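Local coordinates for malonyl CoA-acyl carrier protein transacylase (Bartonella henselae, PDB 3QAT), which probably transfers the malonyl group from malonyl-CoA to acyl carrier protein, supplying malonyl units for bacterial fatty acid biosynthesis, at residues A[222-234]-A[243-255]. Sequence-based numbering, arbitrary orientation. Where two conformers were deposited one is given.
Sequences LLTVNKTAPIVPL and ESDPERIVSLLVQ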
loop_
_atom_site.group_PDB
_atom_site.type_symbol
_atom_site.label_atom_id
_atom_site.label_comp_id
_atom_site.label_asym_id
_atom_site.label_seq_id
_atom_site.Cartn_x
_atom_site.Cartn_y
_atom_site.Cartn_z
ATOM N N LEU A 222 13.758 -0.389 11.221
ATOM C CA LEU A 222 14.070 -1.523 10.354
ATOM C C LEU A 222 15.448 -2.113 10.629
ATOM O O LEU A 222 15.656 -3.314 10.397
ATOM C CB LEU A 222 13.946 -1.117 8.890
ATOM C CG LEU A 222 12.504 -0.931 8.427
ATOM C CD1 LEU A 222 12.526 -0.132 7.131
ATOM C CD2 LEU A 222 11.865 -2.291 8.216
ATOM N N LEU A 223 16.368 -1.283 11.139
ATOM C CA LEU A 223 17.689 -1.797 11.528
ATOM C C LEU A 223 17.642 -2.842 12.626
ATOM O O LEU A 223 18.510 -3.742 12.660
ATOM C CB LEU A 223 18.594 -0.652 12.004
ATOM C CG LEU A 223 19.268 0.129 10.880
ATOM C CD1 LEU A 223 19.813 1.466 11.415
ATOM C CD2 LEU A 223 20.392 -0.713 10.244
ATOM N N THR A 224 16.683 -2.776 13.533
ATOM C CA THR A 224 16.767 -3.681 14.683
ATOM C C THR A 224 15.907 -4.939 14.527
ATOM O O THR A 224 16.162 -5.959 15.178
ATOM C CB THR A 224 16.491 -2.950 15.998
ATOM O OG1 THR A 224 15.183 -2.381 15.969
ATOM C CG2 THR A 224 17.520 -1.817 16.199
ATOM N N VAL A 225 14.914 -4.871 13.640
ATOM C CA VAL A 225 13.958 -5.960 13.508
ATOM C C VAL A 225 14.598 -7.197 12.887
ATOM O O VAL A 225 15.413 -7.089 11.957
ATOM C CB VAL A 225 12.701 -5.495 12.670
ATOM C CG1 VAL A 225 13.009 -5.304 11.201
ATOM C CG2 VAL A 225 11.560 -6.434 12.862
ATOM N N ASN A 226 14.219 -8.377 13.379
ATOM C CA ASN A 226 14.593 -9.610 12.682
ATOM C C ASN A 226 14.011 -9.642 11.284
ATOM O O ASN A 226 12.829 -9.289 11.070
ATOM C CB ASN A 226 14.091 -10.834 13.437
ATOM C CG ASN A 226 14.838 -11.061 14.718
ATOM O OD1 ASN A 226 16.053 -10.865 14.785
ATOM N ND2 ASN A 226 14.118 -11.491 15.751
ATOM N N LYS A 227 14.848 -10.017 10.328
ATOM C CA LYS A 227 14.393 -10.111 8.950
ATOM C C LYS A 227 15.051 -11.282 8.226
ATOM O O LYS A 227 16.184 -11.698 8.560
ATOM C CB LYS A 227 14.616 -8.798 8.192
ATOM C CG LYS A 227 16.061 -8.425 7.968
ATOM C CD LYS A 227 16.186 -6.990 7.509
ATOM C CE LYS A 227 17.640 -6.655 7.164
ATOM N NZ LYS A 227 18.574 -6.720 8.361
ATOM N N THR A 228 14.302 -11.808 7.264
ATOM C CA THR A 228 14.751 -12.883 6.393
ATOM C C THR A 228 14.423 -12.529 4.942
ATOM O O THR A 228 13.455 -11.803 4.686
ATOM C CB THR A 228 14.048 -14.221 6.724
ATOM O OG1 THR A 228 13.818 -14.328 8.140
ATOM C CG2 THR A 228 14.920 -15.386 6.267
ATOM N N ALA A 229 15.203 -13.047 3.998
ATOM C CA ALA A 229 14.895 -12.864 2.568
ATOM C C ALA A 229 13.480 -13.378 2.297
ATOM O O ALA A 229 13.100 -14.456 2.777
ATOM C CB ALA A 229 15.927 -13.631 1.675
ATOM N N PRO A 230 12.676 -12.616 1.530
ATOM C CA PRO A 230 11.328 -13.121 1.231
ATOM C C PRO A 230 11.368 -14.394 0.381
ATOM O O PRO A 230 12.289 -14.569 -0.436
ATOM C CB PRO A 230 10.686 -11.970 0.438
ATOM C CG PRO A 230 11.858 -11.295 -0.232
ATOM C CD PRO A 230 12.972 -11.355 0.832
ATOM N N ILE A 231 10.382 -15.266 0.570
ATOM C CA ILE A 231 10.369 -16.574 -0.114
ATOM C C ILE A 231 10.050 -16.468 -1.619
ATOM O O ILE A 231 10.390 -17.375 -2.413
ATOM C CB ILE A 231 9.399 -17.564 0.563
ATOM C CG1 ILE A 231 7.962 -17.041 0.449
ATOM C CG2 ILE A 231 9.851 -17.862 2.007
ATOM C CD1 ILE A 231 6.921 -18.046 0.616
ATOM N N VAL A 232 9.390 -15.370 -1.999
ATOM C CA VAL A 232 9.249 -14.967 -3.413
ATOM C C VAL A 232 9.579 -13.477 -3.475
ATOM O O VAL A 232 9.445 -12.803 -2.458
ATOM C CB VAL A 232 7.860 -15.294 -4.021
ATOM C CG1 VAL A 232 7.512 -16.773 -3.828
ATOM C CG2 VAL A 232 6.763 -14.417 -3.458
ATOM N N PRO A 233 10.038 -12.966 -4.637
ATOM C CA PRO A 233 10.542 -11.599 -4.632
ATOM C C PRO A 233 9.457 -10.547 -4.456
ATOM O O PRO A 233 8.315 -10.740 -4.888
ATOM C CB PRO A 233 11.167 -11.434 -6.030
ATOM C CG PRO A 233 11.424 -12.828 -6.517
ATOM C CD PRO A 233 10.320 -13.651 -5.927
ATOM N N LEU A 234 9.867 -9.445 -3.841
ATOM C CA LEU A 234 9.025 -8.257 -3.763
ATOM C C LEU A 234 9.300 -7.323 -4.948
ATOM O O LEU A 234 10.464 -6.941 -5.187
ATOM C CB LEU A 234 9.366 -7.539 -2.460
ATOM C CG LEU A 234 8.629 -6.202 -2.261
ATOM C CD1 LEU A 234 7.184 -6.427 -1.792
ATOM C CD2 LEU A 234 9.404 -5.273 -1.308
ATOM N N GLU A 243 12.966 -7.923 -5.834
ATOM C CA GLU A 243 13.940 -7.750 -4.762
ATOM C C GLU A 243 13.836 -8.882 -3.749
ATOM O O GLU A 243 12.741 -9.191 -3.271
ATOM C CB GLU A 243 13.687 -6.411 -4.051
ATOM C CG GLU A 243 13.650 -5.184 -4.984
ATOM C CD GLU A 243 15.035 -4.665 -5.382
ATOM O OE1 GLU A 243 16.072 -5.299 -5.032
ATOM O OE2 GLU A 243 15.071 -3.605 -6.024
ATOM N N SER A 244 14.969 -9.517 -3.423
ATOM C CA SER A 244 15.000 -10.566 -2.405
ATOM C C SER A 244 16.089 -10.393 -1.348
ATOM O O SER A 244 16.179 -11.213 -0.442
ATOM C CB SER A 244 15.159 -11.950 -3.055
ATOM O OG SER A 244 14.171 -12.152 -4.054
ATOM N N ASP A 245 16.898 -9.338 -1.437
ATOM C CA ASP A 245 18.000 -9.125 -0.476
ATOM C C ASP A 245 17.451 -8.313 0.686
ATOM O O ASP A 245 17.077 -7.170 0.492
ATOM C CB ASP A 245 19.157 -8.385 -1.171
ATOM C CG ASP A 245 20.279 -7.978 -0.216
ATOM O OD1 ASP A 245 20.146 -8.173 1.003
ATOM O OD2 ASP A 245 21.321 -7.468 -0.698
ATOM N N PRO A 246 17.402 -8.900 1.901
ATOM C CA PRO A 246 16.765 -8.128 2.990
ATOM C C PRO A 246 17.412 -6.782 3.328
ATOM O O PRO A 246 16.691 -5.839 3.709
ATOM C CB PRO A 246 16.806 -9.084 4.199
ATOM C CG PRO A 246 17.656 -10.160 3.851
ATOM C CD PRO A 246 17.761 -10.259 2.334
ATOM N N GLU A 247 18.731 -6.666 3.202
ATOM C CA GLU A 247 19.409 -5.392 3.450
ATOM C C GLU A 247 19.002 -4.331 2.425
ATOM O O GLU A 247 18.756 -3.158 2.766
ATOM C CB GLU A 247 20.929 -5.570 3.433
ATOM C CG GLU A 247 21.473 -6.331 4.629
ATOM C CD GLU A 247 22.980 -6.537 4.567
ATOM O OE1 GLU A 247 23.649 -5.939 3.690
ATOM O OE2 GLU A 247 23.499 -7.303 5.406
ATOM N N ARG A 248 18.952 -4.728 1.159
ATOM C CA ARG A 248 18.518 -3.798 0.120
ATOM C C ARG A 248 17.041 -3.451 0.291
ATOM O O ARG A 248 16.661 -2.297 0.134
ATOM C CB ARG A 248 18.731 -4.366 -1.275
ATOM C CG ARG A 248 18.300 -3.384 -2.341
ATOM C CD ARG A 248 18.892 -3.727 -3.673
ATOM N NE ARG A 248 18.035 -3.243 -4.745
ATOM C CZ ARG A 248 18.069 -2.010 -5.253
ATOM N NH1 ARG A 248 18.926 -1.102 -4.784
ATOM N NH2 ARG A 248 17.261 -1.686 -6.244
ATOM N N ILE A 249 16.227 -4.450 0.610
ATOM C CA ILE A 249 14.784 -4.213 0.854
ATOM C C ILE A 249 14.583 -3.176 1.972
ATOM O O ILE A 249 13.753 -2.282 1.817
ATOM C CB ILE A 249 14.038 -5.520 1.139
ATOM C CG1 ILE A 249 13.917 -6.324 -0.161
ATOM C CG2 ILE A 249 12.654 -5.261 1.773
ATOM C CD1 ILE A 249 13.519 -7.787 0.020
ATOM N N VAL A 250 15.353 -3.265 3.062
ATOM C CA VAL A 250 15.261 -2.246 4.118
ATOM C C VAL A 250 15.562 -0.859 3.550
ATOM O O VAL A 250 14.829 0.107 3.815
ATOM C CB VAL A 250 16.171 -2.579 5.347
ATOM C CG1 VAL A 250 16.491 -1.318 6.181
ATOM C CG2 VAL A 250 15.510 -3.656 6.186
ATOM N N SER A 251 16.617 -0.744 2.730
ATOM C CA SER A 251 16.982 0.544 2.172
ATOM C C SER A 251 15.852 1.098 1.292
ATOM O O SER A 251 15.517 2.279 1.361
ATOM C CB SER A 251 18.291 0.421 1.387
ATOM O OG SER A 251 18.606 1.634 0.740
ATOM N N LEU A 252 15.260 0.225 0.493
ATOM C CA LEU A 252 14.163 0.609 -0.396
ATOM C C LEU A 252 12.883 0.991 0.340
ATOM O O LEU A 252 12.176 1.876 -0.127
ATOM C CB LEU A 252 13.875 -0.490 -1.412
ATOM C CG LEU A 252 15.001 -0.817 -2.397
ATOM C CD1 LEU A 252 14.663 -2.133 -3.070
ATOM C CD2 LEU A 252 15.191 0.297 -3.446
ATOM N N LEU A 253 12.616 0.333 1.477
ATOM C CA LEU A 253 11.478 0.756 2.341
ATOM C C LEU A 253 11.692 2.173 2.909
ATOM O O LEU A 253 10.734 2.968 2.988
ATOM C CB LEU A 253 11.243 -0.240 3.474
ATOM C CG LEU A 253 10.762 -1.636 3.065
ATOM C CD1 LEU A 253 10.740 -2.508 4.305
ATOM C CD2 LEU A 253 9.357 -1.566 2.465
ATOM N N VAL A 254 12.934 2.493 3.283
ATOM C CA VAL A 254 13.248 3.837 3.761
ATOM C C VAL A 254 13.088 4.874 2.631
ATOM O O VAL A 254 12.462 5.943 2.818
ATOM C CB VAL A 254 14.671 3.883 4.387
ATOM C CG1 VAL A 254 15.060 5.319 4.733
ATOM C CG2 VAL A 254 14.745 3.006 5.653
ATOM N N GLN A 255 13.654 4.563 1.460
ATOM C CA GLN A 255 13.546 5.444 0.295
ATOM C C GLN A 255 12.087 5.663 -0.123
ATOM O O GLN A 255 11.705 6.756 -0.571
ATOM C CB GLN A 255 14.309 4.844 -0.880
ATOM C CG GLN A 255 15.817 4.792 -0.693
ATOM C CD GLN A 255 16.489 3.972 -1.790
ATOM O OE1 GLN A 255 16.168 4.113 -2.974
ATOM N NE2 GLN A 255 17.410 3.103 -1.399
HETATM O O HOH W 1 12.647 -14.291 -3.219
#
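A two-stranded antiparallel ribbon in the acyl transferase domain joins Leu234 to Glu243. The loop leading into it, 225-233, runs along the start of helix 246-258. Leu234 and Glu243 form a hydrogen-bonded pair: Leu234 N reaches Glu243 O at 2.9 Å, and Glu243 N reaches Leu234 O at 2.8 Å. Glu243 O also receives a CA-H...O contact from Pro233. One water bridges Pro230 O and Ser244 OG, adding a polar link beside the ribbon. The carboxylate of Glu243 turns away from Leu234 because its chain bends at chi2 (-80°). Arg248 grips it side-on, with NE on OE1 and NH2 on OE2, and Ser239 OG is a further partner of OE2.

Further along, the contact is apolar. Pro230 CD and Ile249 CD1 meet tip to tip at 3.7 Å. Pro246 lays its ring against Ala229 and the aliphatic part of Lys227. Lys227 CD rests on Val250 CG2 at 3.7 Å, the two side chains crossing at about a right angle. The other methyl of Val250, CG1, takes Leu222 CB at 3.7 Å. Leu222 CD1 goes on to Leu253 CB at 3.9 Å.

Helix 100-107 packs against Leu234, Ile249 and Leu253, while helix 113-129 touches Leu222. Backbone bonds join Thr228 to Thr110, in the loop between helices 100-107 and 113-129, and Pro233 to Val94 in strand 93-96.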